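Local coordinates for ribosomal protein uL16 3-hydroxylase (Escherichia coli, PDB 4CCL), which hydroxylates an arginine of ribosomal protein uL16 at its C3 position, using ferrous iron, molecular oxygen and 2-oxoglutarate, at residues B[35-40]-B[194-199]; B[50-55]-B[63-68]; B[83-88]-B[108-113]; B[142-147]-B[179-184]. All blocks are in the same frame, centred on the assembly; numbering follows the deposited sequence.

Interaction 1: residues B[35-40]-B[194-199]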
# COMPACT_ATOMS: atom_id res chain seq x y z
N ILE B 35 -30.20 -28.33 -1.12
CA ILE B 35 -29.20 -29.36 -1.35
C ILE B 35 -29.29 -30.44 -0.27
O ILE B 35 -29.92 -30.23 0.77
CB ILE B 35 -27.78 -28.73 -1.41
CG1 ILE B 35 -26.80 -29.63 -2.15
CG2 ILE B 35 -27.29 -28.37 -0.03
CD1 ILE B 35 -25.37 -29.12 -2.15
N SER B 36 -28.68 -31.59 -0.52
CA SER B 36 -28.73 -32.72 0.40
C SER B 36 -27.33 -32.98 0.95
O SER B 36 -26.34 -32.59 0.33
CB SER B 36 -29.26 -33.97 -0.31
OG SER B 36 -28.20 -34.72 -0.90
N PRO B 37 -27.23 -33.60 2.14
CA PRO B 37 -25.93 -33.89 2.76
C PRO B 37 -24.99 -34.66 1.84
O PRO B 37 -23.77 -34.46 1.89
CB PRO B 37 -26.31 -34.76 3.97
CG PRO B 37 -27.68 -34.32 4.32
CD PRO B 37 -28.35 -34.02 3.01
N ASP B 38 -25.56 -35.53 1.01
CA ASP B 38 -24.79 -36.29 0.03
C ASP B 38 -24.19 -35.39 -1.04
O ASP B 38 -22.99 -35.42 -1.29
CB ASP B 38 -25.67 -37.37 -0.61
CG ASP B 38 -25.86 -38.58 0.27
OD1 ASP B 38 -24.96 -38.84 1.11
OD2 ASP B 38 -26.89 -39.27 0.14
N GLU B 39 -25.05 -34.57 -1.65
CA GLU B 39 -24.61 -33.63 -2.68
C GLU B 39 -23.55 -32.69 -2.12
O GLU B 39 -22.62 -32.30 -2.82
CB GLU B 39 -25.80 -32.81 -3.20
CG GLU B 39 -26.99 -33.61 -3.71
CD GLU B 39 -28.19 -32.73 -4.00
OE1 GLU B 39 -28.06 -31.79 -4.81
OE2 GLU B 39 -29.26 -32.97 -3.41
N LEU B 40 -23.71 -32.35 -0.84
CA LEU B 40 -22.76 -31.48 -0.15
C LEU B 40 -21.42 -32.18 0.07
O LEU B 40 -20.37 -31.56 -0.06
CB LEU B 40 -23.34 -31.04 1.20
CG LEU B 40 -22.49 -30.05 2.00
CD1 LEU B 40 -22.37 -28.73 1.25
CD2 LEU B 40 -23.06 -29.83 3.38
N ASN B 194 -29.60 -34.78 13.08
CA ASN B 194 -28.71 -34.52 11.95
C ASN B 194 -29.15 -33.23 11.27
O ASN B 194 -30.30 -33.10 10.88
CB ASN B 194 -28.78 -35.67 10.94
CG ASN B 194 -27.72 -36.72 11.17
OD1 ASN B 194 -26.96 -36.67 12.14
ND2 ASN B 194 -27.66 -37.70 10.28
N ALA B 195 -28.23 -32.29 11.12
CA ALA B 195 -28.63 -30.93 10.79
C ALA B 195 -27.90 -30.28 9.61
O ALA B 195 -26.72 -30.52 9.37
CB ALA B 195 -28.51 -30.06 12.01
N MSE B 196 -28.65 -29.45 8.89
CA MSE B 196 -28.12 -28.63 7.81
C MSE B 196 -28.37 -27.15 8.12
O MSE B 196 -29.50 -26.75 8.39
CB MSE B 196 -28.76 -29.01 6.48
CG MSE B 196 -28.31 -30.36 5.95
SE MSE B 196 -26.64 -30.26 4.95
CE MSE B 196 -27.38 -30.01 3.17
N ASN B 197 -27.31 -26.36 8.09
CA ASN B 197 -27.41 -24.92 8.33
C ASN B 197 -26.89 -24.12 7.15
O ASN B 197 -25.85 -24.45 6.57
CB ASN B 197 -26.68 -24.52 9.61
CG ASN B 197 -27.57 -24.58 10.84
OD1 ASN B 197 -27.29 -23.93 11.84
ND2 ASN B 197 -28.65 -25.34 10.75
N TYR B 198 -27.61 -23.06 6.81
CA TYR B 198 -27.24 -22.23 5.67
C TYR B 198 -26.96 -20.82 6.15
O TYR B 198 -27.88 -20.08 6.50
CB TYR B 198 -28.36 -22.21 4.64
CG TYR B 198 -28.83 -23.59 4.24
CD1 TYR B 198 -29.73 -24.30 5.03
CD2 TYR B 198 -28.36 -24.19 3.08
CE1 TYR B 198 -30.16 -25.56 4.67
CE2 TYR B 198 -28.78 -25.46 2.72
CZ TYR B 198 -29.68 -26.13 3.52
OH TYR B 198 -30.10 -27.39 3.16
N SER B 199 -25.70 -20.43 6.11
CA SER B 199 -25.30 -19.11 6.57
C SER B 199 -25.15 -18.16 5.40
O SER B 199 -24.28 -18.35 4.53
CB SER B 199 -24.01 -19.20 7.39
OG SER B 199 -24.20 -19.97 8.56

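Interaction 2: residues B[50-55]-B[63-68]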
# COMPACT_ATOMS: atom_id res chain seq x y z
N ASP B 50 -13.62 -24.70 -1.07
CA ASP B 50 -13.08 -24.52 0.27
C ASP B 50 -14.02 -25.23 1.24
O ASP B 50 -15.16 -24.82 1.43
CB ASP B 50 -12.99 -23.03 0.62
CG ASP B 50 -12.33 -22.77 1.98
OD1 ASP B 50 -12.29 -23.68 2.83
OD2 ASP B 50 -11.86 -21.63 2.20
N SER B 51 -13.51 -26.28 1.88
CA SER B 51 -14.29 -27.04 2.85
C SER B 51 -13.40 -27.49 4.00
O SER B 51 -12.18 -27.57 3.85
CB SER B 51 -14.95 -28.26 2.18
OG SER B 51 -13.97 -29.14 1.66
N ARG B 52 -14.02 -27.78 5.14
CA ARG B 52 -13.28 -28.26 6.30
C ARG B 52 -14.13 -29.13 7.22
O ARG B 52 -15.35 -28.98 7.29
CB ARG B 52 -12.66 -27.10 7.07
CG ARG B 52 -13.64 -25.98 7.42
CD ARG B 52 -12.89 -24.72 7.86
NE ARG B 52 -13.01 -24.49 9.30
CZ ARG B 52 -12.35 -23.53 9.95
NH1 ARG B 52 -11.52 -22.73 9.29
NH2 ARG B 52 -12.51 -23.38 11.25
N LEU B 53 -13.47 -30.04 7.93
CA LEU B 53 -14.10 -30.86 8.95
C LEU B 53 -13.66 -30.38 10.32
O LEU B 53 -12.46 -30.26 10.60
CB LEU B 53 -13.72 -32.33 8.78
CG LEU B 53 -14.73 -33.25 8.10
CD1 LEU B 53 -14.23 -34.68 8.14
CD2 LEU B 53 -16.09 -33.13 8.75
N VAL B 54 -14.63 -30.10 11.18
CA VAL B 54 -14.34 -29.74 12.56
C VAL B 54 -14.93 -30.78 13.50
O VAL B 54 -16.15 -30.97 13.55
CB VAL B 54 -14.91 -28.36 12.92
CG1 VAL B 54 -14.51 -27.97 14.34
CG2 VAL B 54 -14.42 -27.31 11.93
N SER B 55 -14.06 -31.47 14.23
CA SER B 55 -14.50 -32.48 15.17
C SER B 55 -13.99 -32.16 16.57
O SER B 55 -12.96 -31.51 16.71
CB SER B 55 -14.02 -33.86 14.74
OG SER B 55 -12.62 -33.88 14.58
N VAL B 63 -9.20 -29.89 13.51
CA VAL B 63 -9.65 -29.24 12.29
C VAL B 63 -8.87 -29.74 11.09
O VAL B 63 -7.64 -29.64 11.05
CB VAL B 63 -9.51 -27.71 12.39
CG1 VAL B 63 -9.77 -27.06 11.03
CG2 VAL B 63 -10.46 -27.16 13.44
N SER B 64 -9.58 -30.29 10.11
CA SER B 64 -8.95 -30.81 8.90
C SER B 64 -9.46 -30.08 7.66
O SER B 64 -10.66 -29.96 7.47
CB SER B 64 -9.22 -32.31 8.76
OG SER B 64 -8.95 -32.76 7.45
N HIS B 65 -8.55 -29.59 6.83
CA HIS B 65 -8.96 -28.87 5.62
C HIS B 65 -9.11 -29.79 4.41
O HIS B 65 -8.26 -30.64 4.15
CB HIS B 65 -8.00 -27.72 5.32
CG HIS B 65 -8.56 -26.37 5.64
ND1 HIS B 65 -8.62 -25.88 6.93
CD2 HIS B 65 -9.08 -25.41 4.85
CE1 HIS B 65 -9.16 -24.68 6.91
NE2 HIS B 65 -9.45 -24.36 5.67
N GLY B 66 -10.20 -29.60 3.67
CA GLY B 66 -10.51 -30.43 2.52
C GLY B 66 -9.71 -30.08 1.28
O GLY B 66 -8.86 -29.20 1.33
N PRO B 67 -9.98 -30.76 0.15
CA PRO B 67 -11.04 -31.76 -0.08
C PRO B 67 -10.80 -33.12 0.58
O PRO B 67 -9.79 -33.31 1.26
CB PRO B 67 -11.04 -31.91 -1.60
CG PRO B 67 -9.65 -31.59 -2.00
CD PRO B 67 -9.19 -30.51 -1.06
N PHE B 68 -11.72 -34.05 0.38
CA PHE B 68 -11.68 -35.36 1.03
C PHE B 68 -12.00 -36.50 0.06
O PHE B 68 -12.86 -36.36 -0.81
CB PHE B 68 -12.69 -35.41 2.18
CG PHE B 68 -12.65 -34.21 3.08
CD1 PHE B 68 -11.67 -34.09 4.05
CD2 PHE B 68 -13.60 -33.21 2.96
CE1 PHE B 68 -11.63 -32.99 4.88
CE2 PHE B 68 -13.57 -32.10 3.79
CZ PHE B 68 -12.59 -31.99 4.75

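Interaction 3: residues B[83-88]-B[108-113]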
# COMPACT_ATOMS: atom_id res chain seq x y z
N VAL B 83 -18.78 -26.10 4.27
CA VAL B 83 -18.44 -25.79 2.88
C VAL B 83 -18.74 -24.34 2.53
O VAL B 83 -19.88 -23.88 2.66
CB VAL B 83 -19.18 -26.72 1.90
CG1 VAL B 83 -18.89 -26.30 0.47
CG2 VAL B 83 -18.78 -28.17 2.13
N GLN B 84 -17.71 -23.62 2.09
CA GLN B 84 -17.82 -22.21 1.75
C GLN B 84 -18.39 -21.99 0.35
O GLN B 84 -18.15 -22.77 -0.56
CB GLN B 84 -16.44 -21.55 1.82
CG GLN B 84 -15.77 -21.61 3.18
CD GLN B 84 -16.33 -20.59 4.15
OE1 GLN B 84 -16.81 -19.53 3.74
NE2 GLN B 84 -16.26 -20.89 5.44
N ALA B 85 -19.16 -20.91 0.20
CA ALA B 85 -19.62 -20.42 -1.10
C ALA B 85 -20.29 -21.48 -1.98
O ALA B 85 -19.92 -21.63 -3.15
CB ALA B 85 -18.48 -19.75 -1.85
N VAL B 86 -21.27 -22.19 -1.43
CA VAL B 86 -21.97 -23.23 -2.18
C VAL B 86 -22.74 -22.62 -3.36
O VAL B 86 -22.90 -23.26 -4.40
CB VAL B 86 -22.93 -24.02 -1.27
CG1 VAL B 86 -23.75 -25.03 -2.07
CG2 VAL B 86 -22.15 -24.73 -0.18
N ASN B 87 -23.17 -21.37 -3.20
CA ASN B 87 -23.93 -20.68 -4.24
C ASN B 87 -23.15 -20.54 -5.54
O ASN B 87 -23.72 -20.22 -6.59
CB ASN B 87 -24.41 -19.32 -3.74
CG ASN B 87 -23.29 -18.48 -3.16
OD1 ASN B 87 -22.56 -18.92 -2.27
ND2 ASN B 87 -23.13 -17.26 -3.67
N HIS B 88 -21.84 -20.76 -5.47
CA HIS B 88 -21.00 -20.78 -6.66
C HIS B 88 -21.23 -22.06 -7.47
O HIS B 88 -21.41 -22.01 -8.69
CB HIS B 88 -19.52 -20.64 -6.30
CG HIS B 88 -19.16 -19.31 -5.70
ND1 HIS B 88 -17.86 -18.88 -5.57
CD2 HIS B 88 -19.94 -18.31 -5.21
CE1 HIS B 88 -17.85 -17.68 -5.01
NE2 HIS B 88 -19.09 -17.31 -4.79
N ILE B 108 -23.39 -8.02 0.83
CA ILE B 108 -23.60 -9.46 0.98
C ILE B 108 -22.36 -10.22 0.50
O ILE B 108 -21.65 -9.76 -0.40
CB ILE B 108 -24.88 -9.94 0.24
CG1 ILE B 108 -25.44 -11.21 0.89
CG2 ILE B 108 -24.62 -10.17 -1.25
CD1 ILE B 108 -26.69 -11.75 0.23
N ASP B 109 -22.08 -11.36 1.11
CA ASP B 109 -20.87 -12.10 0.75
C ASP B 109 -21.16 -13.36 -0.05
O ASP B 109 -21.00 -13.37 -1.27
CB ASP B 109 -20.07 -12.46 2.01
CG ASP B 109 -18.71 -13.05 1.68
OD1 ASP B 109 -18.24 -12.87 0.54
OD2 ASP B 109 -18.10 -13.69 2.57
N ASP B 110 -21.63 -14.40 0.64
CA ASP B 110 -21.85 -15.72 0.04
C ASP B 110 -22.65 -16.63 0.98
O ASP B 110 -22.99 -16.24 2.10
CB ASP B 110 -20.52 -16.39 -0.31
CG ASP B 110 -19.98 -15.95 -1.66
OD1 ASP B 110 -20.77 -15.87 -2.62
OD2 ASP B 110 -18.77 -15.67 -1.75
N LEU B 111 -22.90 -17.85 0.52
CA LEU B 111 -23.68 -18.83 1.27
C LEU B 111 -22.79 -20.01 1.67
O LEU B 111 -22.34 -20.76 0.81
CB LEU B 111 -24.85 -19.33 0.40
CG LEU B 111 -26.08 -20.04 0.99
CD1 LEU B 111 -25.77 -21.41 1.55
CD2 LEU B 111 -26.74 -19.18 2.05
N MSE B 112 -22.56 -20.18 2.97
CA MSE B 112 -21.80 -21.34 3.43
C MSE B 112 -22.71 -22.34 4.14
O MSE B 112 -23.56 -21.95 4.93
CB MSE B 112 -20.60 -20.92 4.30
CG MSE B 112 -20.85 -20.88 5.81
SE MSE B 112 -20.60 -22.61 6.70
CE MSE B 112 -20.99 -22.04 8.52
N ILE B 113 -22.54 -23.62 3.83
CA ILE B 113 -23.41 -24.65 4.39
C ILE B 113 -22.66 -25.55 5.36
O ILE B 113 -21.53 -25.93 5.11
CB ILE B 113 -24.02 -25.54 3.27
CG1 ILE B 113 -24.79 -24.68 2.27
CG2 ILE B 113 -24.92 -26.62 3.86
CD1 ILE B 113 -25.46 -25.47 1.17

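Interaction 4: residues B[142-147]-B[179-184]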
# COMPACT_ATOMS: atom_id res chain seq x y z
N TRP B 142 -29.02 -23.31 19.26
CA TRP B 142 -28.25 -22.09 19.04
C TRP B 142 -28.29 -21.19 20.27
O TRP B 142 -29.34 -20.98 20.89
CB TRP B 142 -28.74 -21.34 17.80
CG TRP B 142 -28.09 -21.82 16.55
CD1 TRP B 142 -28.63 -22.63 15.61
CD2 TRP B 142 -26.75 -21.51 16.11
NE1 TRP B 142 -27.72 -22.85 14.60
CE2 TRP B 142 -26.58 -22.19 14.88
CE3 TRP B 142 -25.71 -20.75 16.62
CZ2 TRP B 142 -25.38 -22.10 14.17
CZ3 TRP B 142 -24.53 -20.67 15.91
CH2 TRP B 142 -24.37 -21.35 14.69
N ARG B 143 -27.11 -20.65 20.59
CA ARG B 143 -26.92 -19.78 21.73
C ARG B 143 -26.16 -18.53 21.30
O ARG B 143 -25.17 -18.61 20.57
CB ARG B 143 -26.15 -20.52 22.84
CG ARG B 143 -26.89 -21.74 23.38
CD ARG B 143 -26.07 -22.48 24.43
NE ARG B 143 -25.84 -21.68 25.63
CZ ARG B 143 -24.69 -21.09 25.93
NH1 ARG B 143 -23.65 -21.22 25.13
NH2 ARG B 143 -24.58 -20.38 27.05
N VAL B 144 -26.64 -17.37 21.73
CA VAL B 144 -25.98 -16.11 21.47
C VAL B 144 -25.83 -15.33 22.77
O VAL B 144 -26.79 -15.17 23.52
CB VAL B 144 -26.77 -15.24 20.47
CG1 VAL B 144 -25.93 -14.05 20.02
CG2 VAL B 144 -27.20 -16.07 19.26
N GLY B 145 -24.62 -14.85 23.04
CA GLY B 145 -24.36 -14.08 24.23
C GLY B 145 -24.40 -12.59 23.96
O GLY B 145 -24.45 -12.16 22.81
N GLU B 146 -24.37 -11.80 25.03
CA GLU B 146 -24.34 -10.35 24.90
C GLU B 146 -23.01 -9.95 24.27
O GLU B 146 -22.03 -10.69 24.34
CB GLU B 146 -24.52 -9.69 26.28
CG GLU B 146 -24.70 -8.18 26.24
CD GLU B 146 -25.80 -7.75 25.29
OE1 GLU B 146 -26.98 -7.76 25.69
OE2 GLU B 146 -25.48 -7.39 24.13
N LYS B 147 -22.96 -8.76 23.68
CA LYS B 147 -21.78 -8.32 22.97
C LYS B 147 -20.89 -7.58 23.95
O LYS B 147 -21.22 -6.49 24.41
CB LYS B 147 -22.18 -7.40 21.82
CG LYS B 147 -21.05 -6.66 21.14
CD LYS B 147 -21.63 -5.52 20.31
CE LYS B 147 -20.64 -4.97 19.30
NZ LYS B 147 -21.30 -3.95 18.43
N LEU B 179 -31.65 -17.28 12.33
CA LEU B 179 -31.03 -16.53 13.41
C LEU B 179 -30.14 -15.43 12.84
O LEU B 179 -29.09 -15.72 12.26
CB LEU B 179 -30.20 -17.48 14.29
CG LEU B 179 -29.32 -16.87 15.37
CD1 LEU B 179 -30.16 -16.10 16.38
CD2 LEU B 179 -28.51 -17.95 16.07
N TYR B 180 -30.56 -14.18 13.00
CA TYR B 180 -29.74 -13.05 12.58
C TYR B 180 -28.82 -12.61 13.70
O TYR B 180 -29.28 -12.27 14.79
CB TYR B 180 -30.58 -11.86 12.13
CG TYR B 180 -29.74 -10.61 12.02
CD1 TYR B 180 -28.82 -10.46 10.99
CD2 TYR B 180 -29.82 -9.59 12.96
CE1 TYR B 180 -28.03 -9.34 10.88
CE2 TYR B 180 -29.03 -8.46 12.87
CZ TYR B 180 -28.13 -8.34 11.83
OH TYR B 180 -27.34 -7.22 11.72
N ILE B 181 -27.52 -12.65 13.43
CA ILE B 181 -26.49 -12.18 14.36
C ILE B 181 -25.67 -11.01 13.81
O ILE B 181 -25.00 -11.16 12.78
CB ILE B 181 -25.54 -13.31 14.77
CG1 ILE B 181 -26.35 -14.57 15.12
CG2 ILE B 181 -24.68 -12.87 15.94
CD1 ILE B 181 -25.50 -15.80 15.38
N PRO B 182 -25.72 -9.84 14.47
CA PRO B 182 -24.82 -8.74 14.11
C PRO B 182 -23.40 -9.06 14.56
O PRO B 182 -23.23 -9.92 15.42
CB PRO B 182 -25.36 -7.56 14.93
CG PRO B 182 -26.68 -8.00 15.47
CD PRO B 182 -26.60 -9.48 15.59
N PRO B 183 -22.39 -8.39 13.99
CA PRO B 183 -21.00 -8.64 14.39
C PRO B 183 -20.74 -8.25 15.84
O PRO B 183 -21.27 -7.25 16.32
CB PRO B 183 -20.19 -7.74 13.46
CG PRO B 183 -21.15 -6.69 13.01
CD PRO B 183 -22.47 -7.39 12.91
N GLY B 184 -19.92 -9.04 16.54
CA GLY B 184 -19.55 -8.73 17.90
C GLY B 184 -20.27 -9.56 18.94
O GLY B 184 -19.92 -9.53 20.13
O HOH W 1 -22.67 -4.88 16.23

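Interaction 1: residues B[35-40]-B[194-199]
The Y198 ring meets I35 at its rim: the methyl CG2 lies near the ring plane, 4.3 Å from CE2. The hydroxyl at the far end of the ring passes 3.7 Å from I35 O, measured from Y198 OH, but its hydrogen bond goes to D33 just ahead of the segment. The other flat group, the amide of N197, belongs to the opposite side of the strand. Its ND2 bonds M196 O at 2.9 Å with the acceptor almost in the amide plane, while the donor stands well above the carbonyl plane. OD1 of the same amide accepts from R140, a residue inferred to bind substrate.

Between the segments, selenomethionine M196 fills the joint. CG sits anti to the carbonyl carbon (chi1 -71°), and bends at the next two torsions bring the terminal methyl round to 35-37. CE lies 3.6 Å from I35 CG2, the two side chains crossing at about a right angle, and 4.1 Å from P37 CD. L40 comes in tip to tip, its CD2 3.9 Å from M196 SE. Helix 37-45 is thereby laid against the outer side of the large sheet of the double-stranded beta-helix, the cupin-type core of JmjC oxygenases, on the face of strand 195-202 that carries M196. I113 of the neighbouring strand 108-116 extends this greasy floor under I35 and L40.

S36 is the N-cap of the helix: E39 N points straight at S36 OG, 3.2 Å away with an N-H...O angle of 179°, and S36 OG returns a weak bond to E39 OE2.

Interaction 2: residues B[50-55]-B[63-68]
R52 lays its CB over the imidazole of H65, 4.2 Å from the ring centroid and only 8° off the normal, a CH-pi contact across a beta hairpin. Strands 51-57 and 60-65 run antiparallel in it, and 60-65 is one of the two edge strands of the large sheet within this chain. The two side chains travel side by side and point the same way, with guanidinium and ring planes 66° apart. R52 CG stands between the backbone N and the carbonyl carbon (chi1 51°), and a bend at chi3 swings NE aside; V63 CG1 lies over one face of the guanidinium. Beyond the hairpin, R52 makes a long, weak ion pair with D158. V54 and V63 lie on the same face of the sheet as R52 and H65, V54 CG1 4.2 Å from V63 CG2.

The backbones are tied by three hydrogen bonds. L53 and S64 form the hydrogen-bonded pair, L53 N to S64 O and S64 N to L53 O, flanked by R52-H65 and V54-V63 as non-hydrogen-bonded pairs. G66 N then reaches S51 O at 2.8 Å, just before a cis peptide bond leads into P67 and turns the chain.

That turn brings F68 back under the other side of the sheet, where L53 points. The ring takes G66 CA over one face, toward its rim, and has S64 O at its edge. L53 and F68 meet with CG 4.2 Å from CZ, backed by L74 and W79 around L53. S51 closes the end of this patch: its OG lies 3.7 Å from F68 CE2.

Interaction 3: residues B[83-88]-B[108-113]
V86 and I113 form the dense side here, their side chains crossing at about a right angle with V86 CG2 3.6 Å from I113 CG1. T93 and L40 close in around them. The opposite side is looser: Q84 and M112 are partly exposed and touch lightly, Q84 CA 4.0 Å from M112 CB, while the selenomethionine side chain of M112 leads away and lies near S114, inferred to bind substrate.

Between the two, strand pairing gives way to a short, weakly bonded helical turn. V83 and I113 make an antiparallel hydrogen-bonded pair where the end of strand 79-83 pairs with strand 108-116 in the large sheet of the JmjC core. A85, with phi and psi both 51°, then turns the chain off the strand, and V86 N finds L111 O at 2.9 Å.

N87 takes over the strand's next bond. With CG between the backbone N and the carbonyl carbon (chi1 52°), its amide faces the strand and works at both ends: OD1 accepts from L111 N at 3.0 Å, and ND2 donates to D110 OD1 at 2.9 Å, on the anti side of the carboxylate. An alanine here would probably leave L111 N without its acceptor and D110 OD1 with just the weak bond from H88.

H88 NE2 makes that weak bond to D110 OD1 at 3.1 Å, the oxygen near the ring plane, ring and carboxylate planes 79° apart. H88 ND1 bonds E278 O, and D110 OD2 bonds H277. Such surroundings would favour a charged D110, and an H88 bonded through both nitrogens may well carry a proton on each.

Interaction 4: residues B[142-147]-B[179-184]
Apolar contacts carry the inner half, where L179 CD2 sits in the corner between W142 and V144. It lies 3.8 Å from W142 CB and obliquely beside the indole, near CG. V144 meets L179 tip to tip, with its CG2 3.9 Å from that same CD2. L179 CG is anti to the backbone N (chi1 172°), which carries the branch out from the strand. I181 adds its CD1, 4.2 Å from V144 CG2. These residues face each other across the two sheets of the double-stranded beta-helix: strand 140-145 belongs to the small sheet, 178-181 to the large one. The strand axes are 9.8 Å apart and 26° from parallel, so the layers are joined by side chains and not by backbone pairing. I133 continues this core beside W142 and I181, and both also touch H187, a ligand of the catalytic iron. The indole N-H is taken up by N197.

Polar contacts belong to the outer end, past the strands. K147 stretches its extended chain over P183 and G184, and one water joins the lysine to the loop, 2.8 Å from K147 NZ as acceptor and 2.8 Å from P183 O as donor. The backbone of G184 is in a conformation that calls for glycine. Within its own segment, K147 N donates to E146 OE2, and E146 OE1 forms a salt bridge with R20.

The chemistry implies an apolar interior interface beside the metal site and, at the rim, a water-mediated lysine link that is likely to be easily exchanged.

All four contacts reach the large sheet of the JmjC core. Interactions 1 and 3 are buried and adjacent: strands 195-202 and 108-116 are neighbours, joined at S199 N and M112 O, and I35 packs on I113. Yet interaction 1 meets chiefly through apolar side chains, without hydrogen bonds between its segments, whereas interaction 3 combines strand pairing with a polar network. Interaction 2 lies on the surface at the sheet's far edge, held by hairpin backbone bonds, and passes to interaction 3 through D50 O and Q84 N. Interaction 4, partly buried, is the one that spans the two sheets; it meets interaction 1 between W142 and N197, but stays about 12 Å from interaction 2 at the nearest atoms.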